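Local coordinates for hydrolase, alpha/beta hydrolase FOLD family (Staphylococcus aureus, PDB 2XMZ), which probably catalyses the formation of 2-succinyl-6-hydroxy-2,4-cyclohexadiene-1-carboxylate, a lyase step of menaquinone biosynthesis, at residues Ser109-Lys121 / Ala214-Met228. Sequence-based numbering, arbitrary orientation.
Sequences SNLILESTSPGIK and AGEYDEKFVQIAKKM
M228 and I224, one turn apart on helix 219-231, press against the loop T116-P118 that leaves strand 110-114 in this alpha/beta hydrolase fold. The two parallel strands 110-114 and 210-215 are neighbours in the central sheet, and their C-terminal ends carry the loops of the probable active site. Packing is tight on the apolar side. M228 SD lies 3.7 Å from P118 CG, its side chain crossing the proline at a slant; the bend at chi3 (-66°) swings M228 CE to T116 O, with T116 CG2 and L113 CD1 a little farther off. I224 uses both branches on S117: its CG2 lies 3.7 Å from S117 CB, with CD1 on the same carbon, and CG2 also touches T116 O. F221 offers the edge of its ring, CD2 lying 3.4 Å from T116 O. No direct hydrogen bond crosses between the segments; two waters make the polar links instead. One molecule donates to T116 O and F221 O, tying the loop to the helix; a second joins S115 OG, G215 N and D218 OD2. OD2 of D218, the N-cap residue of the helix, also hydrogen-bonds H245 ND1, consistent with D218 being the acid of a Ser-His-Asp triad with S91 and H245; S115 OG bonds H245 O, and the H245 ring meets F221 edge-to-face. On the solvent side K121 and K227 are exposed and do not touch across the segments; K121 NZ and K227 NZ, like charges, are 5.9 Å apart. The loop turns away through an ST turn, in which S117 OG accepts from G119 N at 3.2 Å.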
loop_
_atom_site.group_PDB
_atom_site.type_symbol
_atom_site.label_atom_id
_atom_site.label_comp_id
_atom_site.label_asym_id
_atom_site.label_seq_id
_atom_site.Cartn_x
_atom_site.Cartn_y
_atom_site.Cartn_z
ATOM N N SER A 109 14.457 -0.218 -7.961
ATOM C CA SER A 109 15.217 0.961 -8.287
ATOM C C SER A 109 14.884 2.111 -7.352
ATOM O O SER A 109 15.778 2.802 -6.897
ATOM C CB SER A 109 14.957 1.360 -9.727
ATOM O OG SER A 109 15.807 0.602 -10.567
ATOM N N ASN A 110 13.595 2.283 -7.069
ATOM C CA ASN A 110 13.081 3.354 -6.193
ATOM C C ASN A 110 11.944 2.820 -5.333
ATOM O O ASN A 110 11.304 1.794 -5.666
ATOM C CB ASN A 110 12.509 4.541 -7.000
ATOM C CG ASN A 110 13.500 5.124 -7.985
ATOM O OD1 ASN A 110 14.433 5.834 -7.608
ATOM N ND2 ASN A 110 13.277 4.864 -9.261
ATOM N N LEU A 111 11.658 3.542 -4.254
ATOM C CA LEU A 111 10.602 3.142 -3.342
ATOM C C LEU A 111 9.667 4.297 -3.060
ATOM O O LEU A 111 10.104 5.413 -2.836
ATOM C CB LEU A 111 11.202 2.597 -2.047
ATOM C CG LEU A 111 10.238 2.041 -0.996
ATOM C CD1 LEU A 111 9.459 0.771 -1.495
ATOM C CD2 LEU A 111 10.995 1.759 0.292
ATOM N N ILE A 112 8.363 4.041 -3.098
ATOM C CA ILE A 112 7.400 5.093 -2.747
ATOM C C ILE A 112 6.419 4.559 -1.734
ATOM O O ILE A 112 5.829 3.485 -1.905
ATOM C CB ILE A 112 6.637 5.729 -3.956
ATOM C CG1 ILE A 112 7.617 6.263 -4.990
ATOM C CG2 ILE A 112 5.783 6.891 -3.458
ATOM C CD1 ILE A 112 6.973 6.645 -6.378
ATOM N N LEU A 113 6.251 5.336 -0.674
ATOM C CA LEU A 113 5.445 4.952 0.461
ATOM C C LEU A 113 4.406 6.035 0.733
ATOM O O LEU A 113 4.754 7.206 0.946
ATOM C CB LEU A 113 6.358 4.797 1.689
ATOM C CG LEU A 113 7.536 3.820 1.491
ATOM C CD1 LEU A 113 8.418 3.858 2.721
ATOM C CD2 LEU A 113 7.053 2.405 1.242
ATOM N N GLU A 114 3.140 5.635 0.757
ATOM C CA GLU A 114 2.067 6.555 1.038
ATOM C C GLU A 114 1.350 6.101 2.289
ATOM O O GLU A 114 0.794 4.981 2.352
ATOM C CB GLU A 114 1.066 6.649 -0.124
ATOM C CG GLU A 114 -0.115 7.598 0.197
ATOM C CD GLU A 114 -1.326 7.406 -0.706
ATOM O OE1 GLU A 114 -1.288 6.552 -1.621
ATOM O OE2 GLU A 114 -2.342 8.097 -0.476
ATOM N N SER A 115 1.371 6.959 3.291
ATOM C CA SER A 115 0.608 6.731 4.527
ATOM C C SER A 115 0.805 5.306 5.072
ATOM O O SER A 115 -0.154 4.569 5.281
ATOM C CB SER A 115 -0.869 7.006 4.257
ATOM O OG SER A 115 -1.049 8.341 3.842
ATOM N N THR A 116 2.056 4.933 5.317
ATOM C CA THR A 116 2.334 3.569 5.772
ATOM C C THR A 116 3.230 3.582 7.009
ATOM O O THR A 116 3.591 4.657 7.533
ATOM C CB THR A 116 2.936 2.721 4.624
ATOM O OG1 THR A 116 2.878 1.325 4.935
ATOM C CG2 THR A 116 4.395 3.106 4.281
ATOM N N SER A 117 3.617 2.390 7.449
ATOM C CA SER A 117 4.546 2.259 8.561
ATOM C C SER A 117 5.360 0.975 8.418
ATOM O O SER A 117 4.962 0.047 7.677
ATOM C CB SER A 117 3.798 2.269 9.900
ATOM O OG SER A 117 3.317 0.984 10.171
ATOM N N PRO A 118 6.517 0.921 9.099
ATOM C CA PRO A 118 7.358 -0.254 9.078
ATOM C C PRO A 118 6.953 -1.237 10.179
ATOM O O PRO A 118 7.727 -2.115 10.541
ATOM C CB PRO A 118 8.774 0.317 9.338
ATOM C CG PRO A 118 8.605 1.770 9.517
ATOM C CD PRO A 118 7.167 2.012 9.836
ATOM N N GLY A 119 5.733 -1.080 10.683
ATOM C CA GLY A 119 5.200 -1.934 11.711
ATOM C C GLY A 119 5.380 -1.319 13.077
ATOM O O GLY A 119 5.708 -0.131 13.214
ATOM N N ILE A 120 5.203 -2.154 14.090
ATOM C CA ILE A 120 5.132 -1.682 15.451
ATOM C C ILE A 120 6.400 -2.120 16.177
ATOM O O ILE A 120 6.787 -3.290 16.115
ATOM C CB ILE A 120 3.807 -2.163 16.113
ATOM C CG1 ILE A 120 2.615 -1.544 15.373
ATOM C CG2 ILE A 120 3.759 -1.831 17.604
ATOM C CD1 ILE A 120 1.291 -2.105 15.723
ATOM N N LYS A 121 7.057 -1.154 16.822
ATOM C CA LYS A 121 8.334 -1.382 17.486
ATOM C C LYS A 121 8.235 -2.257 18.731
ATOM O O LYS A 121 8.939 -3.261 18.855
ATOM C CB LYS A 121 8.949 -0.056 17.920
ATOM C CG LYS A 121 9.687 0.701 16.856
ATOM C CD LYS A 121 10.743 1.544 17.585
ATOM C CE LYS A 121 11.028 2.808 16.844
ATOM N NZ LYS A 121 11.769 3.756 17.727
ATOM N N ALA A 214 2.754 11.540 3.427
ATOM C CA ALA A 214 1.765 11.436 4.498
ATOM C C ALA A 214 0.787 12.597 4.339
ATOM O O ALA A 214 1.131 13.618 3.761
ATOM C CB ALA A 214 2.447 11.483 5.870
ATOM N N GLY A 215 -0.426 12.443 4.847
ATOM C CA GLY A 215 -1.414 13.495 4.740
ATOM C C GLY A 215 -1.387 14.321 5.999
ATOM O O GLY A 215 -1.336 13.776 7.083
ATOM N N GLU A 216 -1.420 15.637 5.833
ATOM C CA GLU A 216 -1.298 16.600 6.922
ATOM C C GLU A 216 -2.323 16.407 8.052
ATOM O O GLU A 216 -1.974 16.549 9.224
ATOM C CB GLU A 216 -1.346 17.992 6.324
ATOM C CG GLU A 216 -1.785 19.099 7.232
ATOM C CD GLU A 216 -1.590 20.427 6.573
ATOM O OE1 GLU A 216 -0.447 20.935 6.646
ATOM O OE2 GLU A 216 -2.566 20.941 5.976
ATOM N N TYR A 217 -3.561 16.037 7.693
ATOM C CA TYR A 217 -4.603 15.738 8.687
ATOM C C TYR A 217 -4.349 14.415 9.406
ATOM O O TYR A 217 -4.956 14.140 10.426
ATOM C CB TYR A 217 -5.997 15.680 8.053
ATOM C CG TYR A 217 -6.460 16.983 7.453
ATOM C CD1 TYR A 217 -5.940 18.200 7.877
ATOM C CD2 TYR A 217 -7.437 16.994 6.460
ATOM C CE1 TYR A 217 -6.362 19.391 7.311
ATOM C CE2 TYR A 217 -7.873 18.179 5.903
ATOM C CZ TYR A 217 -7.334 19.370 6.324
ATOM O OH TYR A 217 -7.779 20.539 5.751
ATOM N N ASP A 218 -3.461 13.596 8.865
ATOM C CA ASP A 218 -3.266 12.261 9.383
ATOM C C ASP A 218 -2.023 12.274 10.311
ATOM O O ASP A 218 -0.946 11.757 9.990
ATOM C CB ASP A 218 -3.192 11.287 8.189
ATOM C CG ASP A 218 -3.027 9.851 8.595
ATOM O OD1 ASP A 218 -3.215 9.515 9.785
ATOM O OD2 ASP A 218 -2.643 9.055 7.704
ATOM N N GLU A 219 -2.210 12.864 11.486
ATOM C CA GLU A 219 -1.127 13.098 12.449
ATOM C C GLU A 219 -0.265 11.861 12.719
ATOM O O GLU A 219 0.955 11.941 12.687
ATOM C CB GLU A 219 -1.692 13.655 13.764
ATOM C CG GLU A 219 -2.711 12.733 14.505
ATOM C CD GLU A 219 -3.866 12.193 13.635
ATOM O OE1 GLU A 219 -4.760 12.968 13.227
ATOM O OE2 GLU A 219 -3.889 10.976 13.380
ATOM N N LYS A 220 -0.911 10.723 12.957
ATOM C CA LYS A 220 -0.201 9.512 13.319
ATOM C C LYS A 220 0.750 9.110 12.211
ATOM O O LYS A 220 1.899 8.777 12.472
ATOM C CB LYS A 220 -1.181 8.372 13.625
ATOM C CG LYS A 220 -0.522 6.999 13.821
ATOM C CD LYS A 220 -1.588 5.896 13.987
ATOM C CE LYS A 220 -0.974 4.510 13.860
ATOM N NZ LYS A 220 -2.042 3.475 13.680
ATOM N N PHE A 221 0.271 9.123 10.974
ATOM C CA PHE A 221 1.136 8.701 9.886
ATOM C C PHE A 221 2.146 9.784 9.454
ATOM O O PHE A 221 3.219 9.456 8.939
ATOM C CB PHE A 221 0.327 8.052 8.757
ATOM C CG PHE A 221 -0.187 6.680 9.126
ATOM C CD1 PHE A 221 -1.393 6.535 9.828
ATOM C CD2 PHE A 221 0.561 5.540 8.836
ATOM C CE1 PHE A 221 -1.853 5.282 10.197
ATOM C CE2 PHE A 221 0.109 4.281 9.189
ATOM C CZ PHE A 221 -1.115 4.148 9.880
ATOM N N VAL A 222 1.826 11.055 9.699
ATOM C CA VAL A 222 2.822 12.137 9.556
ATOM C C VAL A 222 4.013 11.888 10.500
ATOM O O VAL A 222 5.183 11.979 10.099
ATOM C CB VAL A 222 2.196 13.535 9.836
ATOM C CG1 VAL A 222 3.267 14.634 10.005
ATOM C CG2 VAL A 222 1.213 13.903 8.723
ATOM N N GLN A 223 3.718 11.566 11.761
ATOM C CA GLN A 223 4.803 11.357 12.729
ATOM C C GLN A 223 5.596 10.144 12.302
ATOM O O GLN A 223 6.801 10.154 12.350
ATOM C CB GLN A 223 4.270 11.216 14.152
ATOM C CG GLN A 223 3.721 12.524 14.676
ATOM C CD GLN A 223 2.850 12.360 15.901
ATOM O OE1 GLN A 223 2.461 13.348 16.525
ATOM N NE2 GLN A 223 2.535 11.109 16.253
ATOM N N ILE A 224 4.902 9.119 11.816
ATOM C CA ILE A 224 5.577 7.918 11.302
ATOM C C ILE A 224 6.435 8.210 10.060
ATOM O O ILE A 224 7.585 7.754 9.966
ATOM C CB ILE A 224 4.573 6.807 11.007
ATOM C CG1 ILE A 224 3.921 6.333 12.324
ATOM C CG2 ILE A 224 5.255 5.622 10.276
ATOM C CD1 ILE A 224 2.924 5.223 12.085
ATOM N N ALA A 225 5.887 8.993 9.138
ATOM C CA ALA A 225 6.575 9.332 7.887
ATOM C C ALA A 225 7.859 10.059 8.172
ATOM O O ALA A 225 8.888 9.750 7.569
ATOM C CB ALA A 225 5.680 10.171 6.984
ATOM N N LYS A 226 7.819 10.994 9.124
ATOM C CA LYS A 226 8.999 11.782 9.480
ATOM C C LYS A 226 10.076 10.876 10.082
ATOM O O LYS A 226 11.262 10.996 9.756
ATOM C CB LYS A 226 8.654 12.918 10.457
ATOM C CG LYS A 226 7.879 14.079 9.832
ATOM C CD LYS A 226 7.736 15.267 10.812
ATOM C CE LYS A 226 6.573 16.168 10.394
ATOM N NZ LYS A 226 6.410 17.337 11.292
ATOM N N LYS A 227 9.648 9.953 10.939
ATOM C CA LYS A 227 10.577 9.014 11.565
ATOM C C LYS A 227 11.224 8.087 10.533
ATOM O O LYS A 227 12.425 7.912 10.565
ATOM C CB LYS A 227 9.880 8.195 12.634
ATOM C CG LYS A 227 9.668 8.910 13.939
ATOM C CD LYS A 227 8.974 7.919 14.854
ATOM C CE LYS A 227 8.069 8.589 15.849
ATOM N NZ LYS A 227 7.368 7.577 16.675
ATOM N N MET A 228 10.419 7.520 9.633
ATOM C CA MET A 228 10.924 6.715 8.515
ATOM C C MET A 228 11.948 7.490 7.679
ATOM O O MET A 228 13.019 6.975 7.371
ATOM C CB MET A 228 9.784 6.240 7.604
ATOM C CG MET A 228 8.819 5.244 8.248
ATOM S SD MET A 228 7.906 4.357 7.009
ATOM C CE MET A 228 6.948 5.697 6.303
HETATM O O HOH W 1 -0.802 9.992 5.849
HETATM O O HOH W 2 3.622 7.259 7.120
#